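Local coordinates for arginine kinase (Anthopleura japonica, PDB 4RF9), which catalyses the reversible transfer of a phosphoryl group from ATP to L-arginine, giving phosphoarginine and ADP, with two phosphagen kinase units in one chain, at residues Arg639-Val644 with Val683-Asn688; Leu587-Met592 with Gly603-Ala608; Arg136-Tyr141 with Asp233-Ile238; Lys157-Val162 with Lys262-Gln267; Val292-Ala297 with Gly330-Ser335. All blocks are in the same frame, centred on the assembly; numbering follows the deposited sequence.

Interaction 1 of 5, residues Arg639-Val644 with Val683-Asn688; sequences RASVHV and VFDISN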
# COMPACT_ATOMS: atom_id res chain seq x y z
N ARG A 639 -12.61 23.13 -14.21
CA ARG A 639 -14.05 23.03 -14.42
C ARG A 639 -14.75 24.06 -13.55
O ARG A 639 -14.65 24.02 -12.32
CB ARG A 639 -14.55 21.62 -14.10
CG ARG A 639 -16.06 21.46 -14.24
CD ARG A 639 -16.48 20.00 -14.18
NE ARG A 639 -17.73 19.83 -13.46
CZ ARG A 639 -18.93 19.78 -14.02
NH1 ARG A 639 -19.06 19.88 -15.34
NH2 ARG A 639 -20.01 19.61 -13.27
N ALA A 640 -15.42 25.00 -14.19
CA ALA A 640 -16.21 26.01 -13.49
C ALA A 640 -17.68 25.62 -13.57
O ALA A 640 -18.22 25.42 -14.66
CB ALA A 640 -15.99 27.38 -14.10
N SER A 641 -18.34 25.51 -12.42
CA SER A 641 -19.72 25.05 -12.40
C SER A 641 -20.70 26.02 -11.74
O SER A 641 -20.38 26.65 -10.73
CB SER A 641 -19.82 23.66 -11.75
OG SER A 641 -19.21 22.68 -12.57
N VAL A 642 -21.88 26.14 -12.33
CA VAL A 642 -22.96 26.94 -11.76
C VAL A 642 -24.26 26.14 -11.79
O VAL A 642 -24.80 25.86 -12.86
CB VAL A 642 -23.17 28.26 -12.52
CG1 VAL A 642 -24.48 28.92 -12.10
CG2 VAL A 642 -21.99 29.20 -12.30
N HIS A 643 -24.74 25.76 -10.61
CA HIS A 643 -26.03 25.08 -10.50
C HIS A 643 -27.16 26.09 -10.42
O HIS A 643 -27.41 26.69 -9.37
CB HIS A 643 -26.05 24.15 -9.28
CG HIS A 643 -25.24 22.90 -9.47
ND1 HIS A 643 -24.07 22.66 -8.77
CD2 HIS A 643 -25.42 21.83 -10.27
CE1 HIS A 643 -23.58 21.49 -9.14
NE2 HIS A 643 -24.38 20.97 -10.05
N VAL A 644 -27.85 26.27 -11.54
CA VAL A 644 -28.84 27.33 -11.66
C VAL A 644 -30.19 26.79 -12.13
O VAL A 644 -30.26 25.84 -12.92
CB VAL A 644 -28.33 28.44 -12.62
CG1 VAL A 644 -28.16 27.90 -14.04
CG2 VAL A 644 -29.25 29.65 -12.60
N VAL A 683 -33.25 22.18 -12.06
CA VAL A 683 -31.98 22.87 -11.83
C VAL A 683 -30.95 22.42 -12.86
O VAL A 683 -30.84 21.23 -13.16
CB VAL A 683 -31.44 22.60 -10.41
CG1 VAL A 683 -30.34 23.60 -10.06
CG2 VAL A 683 -32.56 22.67 -9.39
N PHE A 684 -30.18 23.37 -13.38
CA PHE A 684 -29.22 23.06 -14.43
C PHE A 684 -27.77 23.38 -14.07
O PHE A 684 -27.46 24.48 -13.61
CB PHE A 684 -29.60 23.76 -15.74
CG PHE A 684 -30.92 23.32 -16.30
CD1 PHE A 684 -31.07 22.05 -16.85
CD2 PHE A 684 -32.02 24.16 -16.29
CE1 PHE A 684 -32.28 21.64 -17.37
CE2 PHE A 684 -33.23 23.76 -16.81
CZ PHE A 684 -33.36 22.50 -17.35
N ASP A 685 -26.90 22.40 -14.29
CA ASP A 685 -25.46 22.59 -14.14
C ASP A 685 -24.90 23.20 -15.41
O ASP A 685 -25.02 22.62 -16.49
CB ASP A 685 -24.78 21.25 -13.85
CG ASP A 685 -23.27 21.37 -13.77
OD1 ASP A 685 -22.61 21.39 -14.84
OD2 ASP A 685 -22.73 21.44 -12.64
N ILE A 686 -24.29 24.37 -15.29
CA ILE A 686 -23.65 25.01 -16.43
C ILE A 686 -22.14 25.04 -16.25
O ILE A 686 -21.64 25.51 -15.23
CB ILE A 686 -24.18 26.43 -16.65
CG1 ILE A 686 -25.70 26.41 -16.79
CG2 ILE A 686 -23.53 27.05 -17.88
CD1 ILE A 686 -26.31 27.74 -17.14
N SER A 687 -21.41 24.52 -17.23
CA SER A 687 -19.97 24.43 -17.13
C SER A 687 -19.25 24.95 -18.36
O SER A 687 -19.83 25.07 -19.44
CB SER A 687 -19.54 22.99 -16.84
OG SER A 687 -19.82 22.15 -17.94
N ASN A 688 -17.97 25.27 -18.19
CA ASN A 688 -17.11 25.70 -19.30
C ASN A 688 -16.79 24.52 -20.20
O ASN A 688 -16.70 23.38 -19.73
CB ASN A 688 -15.82 26.30 -18.75
CG ASN A 688 -15.02 25.31 -17.92
OD1 ASN A 688 -15.38 25.01 -16.78
ND2 ASN A 688 -13.94 24.79 -18.49

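Interaction 2 of 5, residues Leu587-Met592 with Gly603-Ala608; sequences LRIISM and GRLCRA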
# COMPACT_ATOMS: atom_id res chain seq x y z
N LEU A 587 -3.03 16.91 -7.51
CA LEU A 587 -3.76 17.96 -6.81
C LEU A 587 -5.07 18.30 -7.51
O LEU A 587 -5.08 18.77 -8.65
CB LEU A 587 -2.90 19.22 -6.69
CG LEU A 587 -1.80 19.22 -5.63
CD1 LEU A 587 -0.85 20.39 -5.83
CD2 LEU A 587 -2.39 19.24 -4.23
N ARG A 588 -6.19 18.04 -6.83
CA ARG A 588 -7.48 18.50 -7.30
C ARG A 588 -8.02 19.52 -6.30
O ARG A 588 -8.45 19.17 -5.20
CB ARG A 588 -8.47 17.35 -7.48
CG ARG A 588 -9.77 17.78 -8.16
CD ARG A 588 -10.69 16.60 -8.45
NE ARG A 588 -12.09 16.94 -8.23
CZ ARG A 588 -13.11 16.16 -8.56
NH1 ARG A 588 -12.90 14.99 -9.14
NH2 ARG A 588 -14.36 16.56 -8.32
N ILE A 589 -7.98 20.79 -6.70
CA ILE A 589 -8.30 21.89 -5.80
C ILE A 589 -9.64 22.51 -6.15
O ILE A 589 -9.86 22.94 -7.29
CB ILE A 589 -7.19 22.96 -5.84
CG1 ILE A 589 -5.81 22.29 -5.87
CG2 ILE A 589 -7.35 23.94 -4.67
CD1 ILE A 589 -4.63 23.25 -6.05
N ILE A 590 -10.54 22.56 -5.17
CA ILE A 590 -11.91 22.98 -5.40
C ILE A 590 -12.34 24.10 -4.44
O ILE A 590 -12.12 24.01 -3.23
CB ILE A 590 -12.89 21.80 -5.22
CG1 ILE A 590 -12.49 20.63 -6.13
CG2 ILE A 590 -14.33 22.23 -5.50
CD1 ILE A 590 -13.14 19.32 -5.77
N SER A 591 -12.94 25.14 -5.01
CA SER A 591 -13.54 26.20 -4.21
C SER A 591 -15.06 26.14 -4.34
O SER A 591 -15.59 26.08 -5.45
CB SER A 591 -13.01 27.57 -4.64
OG SER A 591 -12.55 28.31 -3.53
N MET A 592 -15.75 26.13 -3.21
CA MET A 592 -17.20 25.99 -3.19
C MET A 592 -17.86 27.12 -2.41
O MET A 592 -17.25 27.69 -1.51
CB MET A 592 -17.59 24.65 -2.56
CG MET A 592 -17.02 23.43 -3.27
SD MET A 592 -17.04 21.96 -2.23
CE MET A 592 -15.85 22.41 -0.97
N GLY A 603 -11.67 34.01 -6.19
CA GLY A 603 -10.71 34.73 -5.38
C GLY A 603 -10.10 33.84 -4.31
O GLY A 603 -8.89 33.86 -4.09
N ARG A 604 -10.94 33.05 -3.65
CA ARG A 604 -10.48 32.12 -2.64
C ARG A 604 -9.62 31.04 -3.28
O ARG A 604 -8.59 30.65 -2.73
CB ARG A 604 -11.66 31.46 -1.92
CG ARG A 604 -11.26 30.37 -0.94
CD ARG A 604 -12.47 29.62 -0.40
NE ARG A 604 -13.45 30.51 0.21
CZ ARG A 604 -14.63 30.79 -0.32
NH1 ARG A 604 -15.00 30.26 -1.47
NH2 ARG A 604 -15.46 31.62 0.31
N LEU A 605 -10.07 30.56 -4.43
CA LEU A 605 -9.35 29.53 -5.17
C LEU A 605 -7.96 30.01 -5.53
O LEU A 605 -6.98 29.29 -5.35
CB LEU A 605 -10.12 29.14 -6.45
CG LEU A 605 -9.45 28.06 -7.30
CD1 LEU A 605 -9.42 26.72 -6.58
CD2 LEU A 605 -10.12 27.93 -8.66
N CYS A 606 -7.87 31.24 -6.03
CA CYS A 606 -6.59 31.83 -6.41
C CYS A 606 -5.64 31.98 -5.22
O CYS A 606 -4.46 31.67 -5.33
CB CYS A 606 -6.80 33.19 -7.07
SG CYS A 606 -7.49 33.10 -8.74
N ARG A 607 -6.17 32.45 -4.10
CA ARG A 607 -5.37 32.66 -2.90
C ARG A 607 -4.67 31.38 -2.44
O ARG A 607 -3.51 31.40 -2.04
CB ARG A 607 -6.23 33.22 -1.76
CG ARG A 607 -6.45 34.72 -1.83
CD ARG A 607 -7.43 35.20 -0.78
NE ARG A 607 -7.27 34.51 0.50
CZ ARG A 607 -8.21 33.78 1.08
NH1 ARG A 607 -9.40 33.66 0.51
NH2 ARG A 607 -7.98 33.18 2.24
N ALA A 608 -5.39 30.26 -2.53
CA ALA A 608 -4.86 28.97 -2.12
C ALA A 608 -3.93 28.38 -3.18
O ALA A 608 -2.83 27.92 -2.86
CB ALA A 608 -5.99 28.01 -1.82

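Interaction 3 of 5, residues Arg136-Tyr141 with Asp233-Ile238; sequences RSLKGY and DHLRII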
# COMPACT_ATOMS: atom_id res chain seq x y z
N ARG A 136 12.62 -13.79 18.02
CA ARG A 136 13.78 -13.70 18.90
C ARG A 136 13.40 -13.95 20.36
O ARG A 136 12.26 -13.71 20.76
CB ARG A 136 14.46 -12.34 18.76
CG ARG A 136 15.21 -12.14 17.45
CD ARG A 136 16.38 -13.10 17.31
NE ARG A 136 17.17 -12.82 16.12
CZ ARG A 136 16.96 -13.38 14.93
NH1 ARG A 136 15.98 -14.26 14.77
NH2 ARG A 136 17.73 -13.05 13.90
N SER A 137 14.36 -14.43 21.14
CA SER A 137 14.16 -14.68 22.57
C SER A 137 15.35 -14.18 23.39
O SER A 137 16.50 -14.38 23.01
CB SER A 137 13.91 -16.17 22.82
OG SER A 137 12.72 -16.61 22.19
N LEU A 138 15.06 -13.54 24.52
CA LEU A 138 16.07 -12.91 25.36
C LEU A 138 16.89 -13.91 26.19
O LEU A 138 16.36 -14.92 26.66
CB LEU A 138 15.42 -11.90 26.30
CG LEU A 138 15.46 -10.42 25.93
CD1 LEU A 138 15.09 -10.20 24.47
CD2 LEU A 138 14.54 -9.63 26.85
N LYS A 139 18.17 -13.60 26.39
CA LYS A 139 19.02 -14.39 27.26
C LYS A 139 18.53 -14.34 28.70
O LYS A 139 18.02 -13.31 29.15
CB LYS A 139 20.47 -13.88 27.21
CG LYS A 139 21.20 -14.11 25.90
CD LYS A 139 22.52 -13.36 25.90
CE LYS A 139 23.28 -13.53 24.60
NZ LYS A 139 24.42 -12.57 24.51
N GLY A 140 18.67 -15.45 29.42
CA GLY A 140 18.42 -15.47 30.85
C GLY A 140 17.02 -15.87 31.28
O GLY A 140 16.75 -15.97 32.48
N TYR A 141 16.13 -16.09 30.32
CA TYR A 141 14.77 -16.48 30.64
C TYR A 141 14.38 -17.79 29.97
O TYR A 141 15.09 -18.29 29.10
CB TYR A 141 13.78 -15.39 30.23
CG TYR A 141 14.15 -14.01 30.73
CD1 TYR A 141 13.82 -13.60 32.01
CD2 TYR A 141 14.84 -13.13 29.91
CE1 TYR A 141 14.16 -12.34 32.46
CE2 TYR A 141 15.19 -11.87 30.35
CZ TYR A 141 14.84 -11.48 31.63
OH TYR A 141 15.18 -10.23 32.08
N ASP A 233 6.59 -15.95 20.97
CA ASP A 233 7.96 -15.81 21.47
C ASP A 233 8.06 -14.49 22.21
O ASP A 233 7.11 -13.71 22.24
CB ASP A 233 8.97 -15.86 20.32
CG ASP A 233 8.96 -17.19 19.59
OD1 ASP A 233 9.50 -18.17 20.14
OD2 ASP A 233 8.41 -17.26 18.47
N HIS A 234 9.22 -14.24 22.83
CA HIS A 234 9.46 -12.98 23.52
C HIS A 234 9.27 -11.83 22.54
O HIS A 234 8.57 -10.86 22.83
CB HIS A 234 10.88 -12.92 24.09
CG HIS A 234 11.17 -13.99 25.10
ND1 HIS A 234 12.43 -14.22 25.60
CD2 HIS A 234 10.35 -14.88 25.72
CE1 HIS A 234 12.39 -15.21 26.47
NE2 HIS A 234 11.14 -15.63 26.56
N LEU A 235 9.88 -11.96 21.38
CA LEU A 235 9.85 -10.91 20.37
C LEU A 235 9.45 -11.43 18.99
O LEU A 235 10.06 -12.36 18.47
CB LEU A 235 11.22 -10.23 20.28
CG LEU A 235 11.70 -9.46 21.50
CD1 LEU A 235 13.12 -8.96 21.28
CD2 LEU A 235 10.77 -8.30 21.82
N ARG A 236 8.42 -10.82 18.42
CA ARG A 236 8.12 -11.01 17.00
C ARG A 236 8.30 -9.67 16.31
O ARG A 236 7.45 -8.78 16.39
CB ARG A 236 6.71 -11.55 16.79
CG ARG A 236 6.39 -11.86 15.34
CD ARG A 236 5.25 -12.86 15.23
NE ARG A 236 5.65 -14.21 15.60
CZ ARG A 236 5.67 -15.24 14.76
NH1 ARG A 236 5.30 -15.07 13.50
NH2 ARG A 236 6.05 -16.44 15.18
N ILE A 237 9.44 -9.52 15.63
CA ILE A 237 9.83 -8.24 15.05
C ILE A 237 9.58 -8.22 13.55
O ILE A 237 10.06 -9.08 12.82
CB ILE A 237 11.31 -7.93 15.34
CG1 ILE A 237 11.61 -8.13 16.83
CG2 ILE A 237 11.66 -6.53 14.88
CD1 ILE A 237 13.07 -7.99 17.21
N ILE A 238 8.83 -7.22 13.10
CA ILE A 238 8.42 -7.16 11.70
C ILE A 238 8.76 -5.83 11.04
O ILE A 238 8.40 -4.76 11.53
CB ILE A 238 6.89 -7.38 11.56
CG1 ILE A 238 6.47 -8.68 12.27
CG2 ILE A 238 6.50 -7.39 10.09
CD1 ILE A 238 4.96 -8.83 12.43

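Interaction 4 of 5, residues Lys157-Val162 with Lys262-Gln267; sequences KKVVGV and KKLGFQ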
# COMPACT_ATOMS: atom_id res chain seq x y z
N LYS A 157 9.55 -5.06 30.43
CA LYS A 157 10.22 -3.87 30.95
C LYS A 157 11.53 -3.55 30.22
O LYS A 157 11.79 -2.40 29.88
CB LYS A 157 10.49 -4.04 32.45
CG LYS A 157 11.27 -2.90 33.09
CD LYS A 157 11.57 -3.21 34.54
CE LYS A 157 12.45 -2.14 35.17
NZ LYS A 157 12.81 -2.49 36.57
N LYS A 158 12.34 -4.58 29.98
CA LYS A 158 13.62 -4.39 29.31
C LYS A 158 13.46 -4.09 27.82
O LYS A 158 14.16 -3.25 27.27
CB LYS A 158 14.51 -5.62 29.52
CG LYS A 158 15.00 -5.78 30.95
CD LYS A 158 15.62 -7.15 31.18
CE LYS A 158 16.84 -7.36 30.28
NZ LYS A 158 17.53 -8.63 30.60
N VAL A 159 12.53 -4.79 27.18
CA VAL A 159 12.26 -4.59 25.76
C VAL A 159 11.73 -3.19 25.48
O VAL A 159 12.22 -2.49 24.59
CB VAL A 159 11.27 -5.64 25.21
CG1 VAL A 159 10.69 -5.18 23.88
CG2 VAL A 159 11.95 -7.00 25.06
N VAL A 160 10.71 -2.78 26.24
CA VAL A 160 10.10 -1.46 26.11
C VAL A 160 11.11 -0.34 26.34
O VAL A 160 11.08 0.69 25.66
CB VAL A 160 8.89 -1.30 27.07
CG1 VAL A 160 8.40 0.15 27.10
CG2 VAL A 160 7.75 -2.24 26.66
N GLY A 161 12.02 -0.54 27.29
CA GLY A 161 13.06 0.43 27.57
C GLY A 161 13.95 0.69 26.36
O GLY A 161 14.31 1.83 26.07
N VAL A 162 14.29 -0.38 25.65
CA VAL A 162 15.09 -0.28 24.44
C VAL A 162 14.29 0.33 23.30
O VAL A 162 14.76 1.23 22.60
CB VAL A 162 15.61 -1.67 23.98
CG1 VAL A 162 16.41 -1.55 22.69
CG2 VAL A 162 16.45 -2.30 25.07
N LYS A 262 22.49 -6.02 21.30
CA LYS A 262 23.65 -5.50 22.02
C LYS A 262 23.30 -5.11 23.46
O LYS A 262 24.13 -5.23 24.36
CB LYS A 262 24.26 -4.31 21.27
CG LYS A 262 23.55 -2.99 21.49
CD LYS A 262 24.11 -1.88 20.62
CE LYS A 262 23.85 -2.16 19.15
NZ LYS A 262 23.81 -0.91 18.35
N LYS A 263 22.07 -4.64 23.67
CA LYS A 263 21.64 -4.18 24.99
C LYS A 263 21.11 -5.31 25.87
O LYS A 263 21.21 -5.26 27.09
CB LYS A 263 20.57 -3.09 24.86
CG LYS A 263 21.05 -1.78 24.26
CD LYS A 263 22.20 -1.18 25.05
CE LYS A 263 22.43 0.27 24.68
NZ LYS A 263 21.27 1.11 25.09
N LEU A 264 20.55 -6.34 25.24
CA LEU A 264 19.85 -7.39 25.97
C LEU A 264 20.43 -8.79 25.74
O LEU A 264 20.63 -9.55 26.68
CB LEU A 264 18.36 -7.37 25.63
CG LEU A 264 17.42 -6.54 26.50
CD1 LEU A 264 17.92 -5.12 26.76
CD2 LEU A 264 16.04 -6.50 25.87
N GLY A 265 20.70 -9.12 24.48
CA GLY A 265 21.22 -10.43 24.13
C GLY A 265 20.14 -11.44 23.82
O GLY A 265 19.09 -11.47 24.48
N PHE A 266 20.39 -12.28 22.82
CA PHE A 266 19.42 -13.29 22.38
C PHE A 266 19.86 -14.71 22.73
O PHE A 266 21.05 -15.00 22.85
CB PHE A 266 19.22 -13.21 20.86
CG PHE A 266 18.63 -11.91 20.39
CD1 PHE A 266 17.63 -11.28 21.11
CD2 PHE A 266 19.08 -11.32 19.22
CE1 PHE A 266 17.08 -10.09 20.67
CE2 PHE A 266 18.54 -10.13 18.77
CZ PHE A 266 17.54 -9.51 19.50
N GLN A 267 18.88 -15.60 22.89
CA GLN A 267 19.16 -17.02 23.07
C GLN A 267 19.57 -17.60 21.72
O GLN A 267 18.83 -17.50 20.74
CB GLN A 267 17.95 -17.76 23.63
CG GLN A 267 17.57 -17.32 25.03
CD GLN A 267 16.39 -18.09 25.59
OE1 GLN A 267 16.28 -19.30 25.40
NE2 GLN A 267 15.50 -17.39 26.29
O HOH W 1 18.10 -10.44 28.00

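Interaction 5 of 5, residues Val292-Ala297 with Gly330-Ser335; sequences VKIPHA and GVYDIS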
# COMPACT_ATOMS: atom_id res chain seq x y z
N VAL A 292 3.69 -10.16 -5.38
CA VAL A 292 4.01 -9.74 -6.74
C VAL A 292 3.03 -10.31 -7.76
O VAL A 292 2.72 -11.50 -7.76
CB VAL A 292 5.48 -10.10 -7.12
CG1 VAL A 292 5.74 -11.59 -6.93
CG2 VAL A 292 5.80 -9.66 -8.54
N LYS A 293 2.52 -9.43 -8.63
CA LYS A 293 1.62 -9.85 -9.70
C LYS A 293 2.43 -10.46 -10.83
O LYS A 293 3.10 -9.75 -11.57
CB LYS A 293 0.81 -8.65 -10.20
CG LYS A 293 -0.12 -8.96 -11.36
CD LYS A 293 -1.15 -7.85 -11.56
CE LYS A 293 -1.95 -8.05 -12.83
NZ LYS A 293 -1.12 -7.88 -14.06
N ILE A 294 2.35 -11.78 -10.96
CA ILE A 294 3.26 -12.50 -11.86
C ILE A 294 2.57 -13.58 -12.74
O ILE A 294 3.08 -14.69 -12.90
CB ILE A 294 4.45 -13.07 -11.02
CG1 ILE A 294 5.72 -13.23 -11.86
CG2 ILE A 294 4.05 -14.29 -10.17
CD1 ILE A 294 6.68 -12.06 -11.72
N PRO A 295 1.43 -13.22 -13.37
CA PRO A 295 0.57 -14.22 -14.02
C PRO A 295 1.25 -14.99 -15.16
O PRO A 295 1.07 -16.21 -15.27
CB PRO A 295 -0.59 -13.38 -14.58
CG PRO A 295 -0.46 -12.02 -13.94
CD PRO A 295 1.00 -11.86 -13.71
N HIS A 296 2.02 -14.29 -15.98
CA HIS A 296 2.63 -14.91 -17.15
C HIS A 296 3.78 -15.86 -16.79
O HIS A 296 4.02 -16.85 -17.48
CB HIS A 296 3.12 -13.84 -18.13
CG HIS A 296 2.02 -13.08 -18.80
ND1 HIS A 296 1.61 -11.84 -18.38
CD2 HIS A 296 1.24 -13.40 -19.86
CE1 HIS A 296 0.62 -11.42 -19.15
NE2 HIS A 296 0.38 -12.35 -20.06
N ALA A 297 4.47 -15.55 -15.70
CA ALA A 297 5.62 -16.34 -15.29
C ALA A 297 5.21 -17.69 -14.72
O ALA A 297 5.98 -18.65 -14.76
CB ALA A 297 6.47 -15.58 -14.29
N GLY A 330 -3.45 -13.03 -10.26
CA GLY A 330 -2.10 -13.15 -10.78
C GLY A 330 -1.06 -12.76 -9.74
O GLY A 330 0.14 -12.80 -10.00
N VAL A 331 -1.54 -12.39 -8.56
CA VAL A 331 -0.68 -11.99 -7.46
C VAL A 331 -0.30 -13.19 -6.61
O VAL A 331 -1.14 -14.02 -6.26
CB VAL A 331 -1.36 -10.91 -6.58
CG1 VAL A 331 -0.53 -10.62 -5.33
CG2 VAL A 331 -1.57 -9.64 -7.38
N TYR A 332 0.99 -13.29 -6.28
CA TYR A 332 1.49 -14.40 -5.49
C TYR A 332 2.30 -13.94 -4.29
O TYR A 332 3.02 -12.95 -4.35
CB TYR A 332 2.36 -15.32 -6.36
CG TYR A 332 1.57 -16.14 -7.36
CD1 TYR A 332 1.18 -15.60 -8.57
CD2 TYR A 332 1.23 -17.46 -7.09
CE1 TYR A 332 0.46 -16.34 -9.49
CE2 TYR A 332 0.51 -18.21 -7.99
CZ TYR A 332 0.13 -17.64 -9.19
OH TYR A 332 -0.59 -18.39 -10.11
N ASP A 333 2.16 -14.67 -3.19
CA ASP A 333 3.00 -14.45 -2.03
C ASP A 333 4.24 -15.33 -2.13
O ASP A 333 4.16 -16.55 -1.98
CB ASP A 333 2.24 -14.74 -0.73
CG ASP A 333 3.03 -14.35 0.50
OD1 ASP A 333 3.96 -13.52 0.37
OD2 ASP A 333 2.73 -14.86 1.60
N ILE A 334 5.37 -14.70 -2.41
CA ILE A 334 6.63 -15.42 -2.49
C ILE A 334 7.29 -15.37 -1.12
O ILE A 334 7.29 -14.33 -0.48
CB ILE A 334 7.58 -14.80 -3.53
CG1 ILE A 334 6.82 -14.43 -4.81
CG2 ILE A 334 8.74 -15.74 -3.84
CD1 ILE A 334 6.28 -15.63 -5.56
N SER A 335 7.83 -16.50 -0.67
CA SER A 335 8.45 -16.55 0.64
C SER A 335 9.52 -17.62 0.76
O SER A 335 9.57 -18.56 -0.04
CB SER A 335 7.39 -16.73 1.73
OG SER A 335 6.60 -17.88 1.49

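Interaction 1 of 5, residues Arg639-Val644 with Val683-Asn688
Val642 and Val644 pair with Ile686 and Phe684 in the antiparallel sheet of the second phosphagen kinase unit, where strands 638-645 and 683-688 lie side by side, the axes of the two segments 163° apart, close to antiparallel. The backbone bonds come in two hydrogen-bonded pairs. Val642 N gives to Ile686 O at 3.0 Å, and Ile686 N returns the bond to Val642 O; in the next pair Val644 N gives to Phe684 O at 2.8 Å. Between them, His643 and Asp685 form a non-hydrogen-bonded pair.

Charge gathers on the face that carries His643 and Asp685. Arg639 reaches along the strand to Asp685 in a salt bridge, NH2 to OD2 3.3 Å, with guanidinium and carboxylate planes only 7° apart. With CG anti to its backbone N (chi1 176°), Asp685 brings its carboxylate to the guanidinium. Ser641 OG lies over one face of the guanidinium, toward its rim. The His643 ring also approaches OD2, but at an angle too poor for a hydrogen bond.

Apolar contact occupies the other face, where Val644 CG1 meets Ile686 CD1 at 3.6 Å; helix 696-711 packs there, with Met703 against Val642 and Ile686.

At the far end a side chain replaces the backbone acceptor: Asn688 OD1 takes the N-H of Ala640 at 2.6 Å in an almost straight line, while its ND2 is held by Met638 O and Arg690 O.

Interaction 2 of 5, residues Leu587-Met592 with Gly603-Ala608
The guanidinium of Arg604 meets the strand at its edge, where Ser591 OG lies in its plane, 3.7 Å from NH1. Met592 O comes obliquely to the same NH1, at an angle too poor for a hydrogen bond. The charged end is instead held by salt bridges to Glu593 through NH2 and to Asp521 through NE, two carboxylates that fix how the flat group is turned. The aliphatic part of Arg604 runs beside Ser591, CD lying 3.4 Å from Ser591 OG, whose hydrogen bond goes to Val601 O. Leu605 fills the next place: its CB packs on Ser591 CB at 3.8 Å, and CD1 continues to Ile589 CG2 at 4.0 Å. CG anti to the backbone N (chi1 -180°) helps carry CD1 there. Ile589 and Ser591 alternate with Ile590, whose side chain leaves by the opposite face. The segment axes pass 8.0 Å apart at 147°, so helix 598-615 runs back roughly antiparallel over strand 587-594, a helix-on-sheet layer in the catalytic domain of the second phosphagen kinase unit.

Interaction 3 of 5, residues Arg136-Tyr141 with Asp233-Ile238
His234 reaches across to Ser137 and Leu138, in the loop after strand 127-136. CB sits 3.7 Å from Arg136 O. CG passes Ser137 CA at 4.0 Å, and ND1 then accepts the N-H of Leu138 at 2.9 Å, the donor tilted 16° out of the ring plane. Ser137 OG lies over one face, toward the rim, and is itself bonded to Leu275 O. CE1 touches Tyr141 CB at 4.0 Å, and NE2, at the far end, bonds to Gly142 O. With both ring nitrogens engaged, the imidazole is fixed in rotation and clamps the type II turn running from Leu138 to Tyr141. Next to it Arg136 and Leu235 form an antiparallel hydrogen-bonded pair, both N to O distances 3.0 Å. The leucines Leu138 and Leu235 meet through their CD1 atoms at 3.9 Å. This is the end of a strand pairing in the catalytic-domain sheet, with Asp233 close to Glu232 and Cys278, both probably substrate-binding, and with Arg236, a predicted ATP-binding residue, in the same strand.

Interaction 4 of 5, residues Lys157-Val162 with Lys262-Gln267
Lys158 NZ is gripped by a water and by Tyr141 OH, and the water carries the link on to Leu264. NZ donates to it at 3.2 Å, and the water in turn donates to Leu264 O at 3.0 Å, so the lysine is joined indirectly to the C-terminal part of helix 246-264. The lysine chain reaches there by a bend at chi3 (61°). On the way its CE passes Leu264 CG at 3.9 Å, the two side chains sliding by each other in opposite directions.

Leu264 is the central apolar group, its two methyls working on different neighbours. CD1 packs against Val162 CG2 at 3.6 Å, again running past in the opposite sense. CD2 reaches Val159 CG2 at 4.2 Å, the side chains crossing at about a right angle, and also comes within 4.0 Å of Lys158 O. Farther out, Val162 CG2 touches Lys263 CB at 4.2 Å, while Leu138 meets Leu264 from outside the two helices. Gly265 is the first residue to leave helical backbone angles, with positive phi (91°). The contact is helix-to-helix packing in the catalytic domain of the first phosphagen kinase unit, joining helix 149-163 to the C-terminal end of helix 246-264.

Interaction 5 of 5, residues Val292-Ala297 with Gly330-Ser335
Ile294 and Tyr332 meet at about a right angle where two antiparallel strands of the first unit's catalytic-domain sheet, 286-293 and 331-336, begin to part. Ile294 CG2 approaches the phenol ring obliquely, 3.5 Å from Tyr332 CD1. The methyl sits in the crowded position between its own backbone N and carbonyl carbon, while CG1 takes the anti place (chi1 -153°) and leads away from the second strand; Ile294 also touches Glu362 of helix 344-369. The far end of the ring is held by a hydrogen bond between Tyr332 OH and Lys298 NZ.

On the face that carries Tyr332, Val292 and Ile334 slant across one another, Val292 CG1 to Ile334 CG1 3.7 Å. The opposite face carries Lys293 and Val331; Lys293 CB rests on Val331 CG2 at 3.8 Å, and the rest of the lysine chain extends away.

Val292 and Tyr332 exchange two backbone hydrogen bonds. After Ile294 the backbone turns at Pro295, whose ring lies against Gly330, Pro295 CG to Gly330 CA 3.7 Å. Tyr332 lies close to Gly316, a predicted ATP-binding residue. Where the strands separate, Gly330 O takes a last bond from Ile294 N, 2.6 Å long, and also receives a CA-H...O contact from Lys293 CA at 3.3 Å.

In the fold
From the N terminus, interactions 3 and 4 come first and cross, their segments alternating along the chain. Interaction 3 joins the end of strand 127-136 and the loop after it to strand 235-242, and interaction 4 ties helix 149-163 to the end of helix 246-264. They also touch, since Leu138 O and Ser137 O receive probable hydrogen bonds from Gln267. Interaction 5 follows in series, closing the loop between strands 286-293 and 331-336 of the sheet that interaction 3 also reaches. In the second unit, interaction 2 closes the short strand-to-helix connection before interaction 1 opens; both reach its sheet, their centres about 17 Å apart. Interaction 1 is the counterpart of interaction 5, joining equivalent strands of the two similarly ordered sheets.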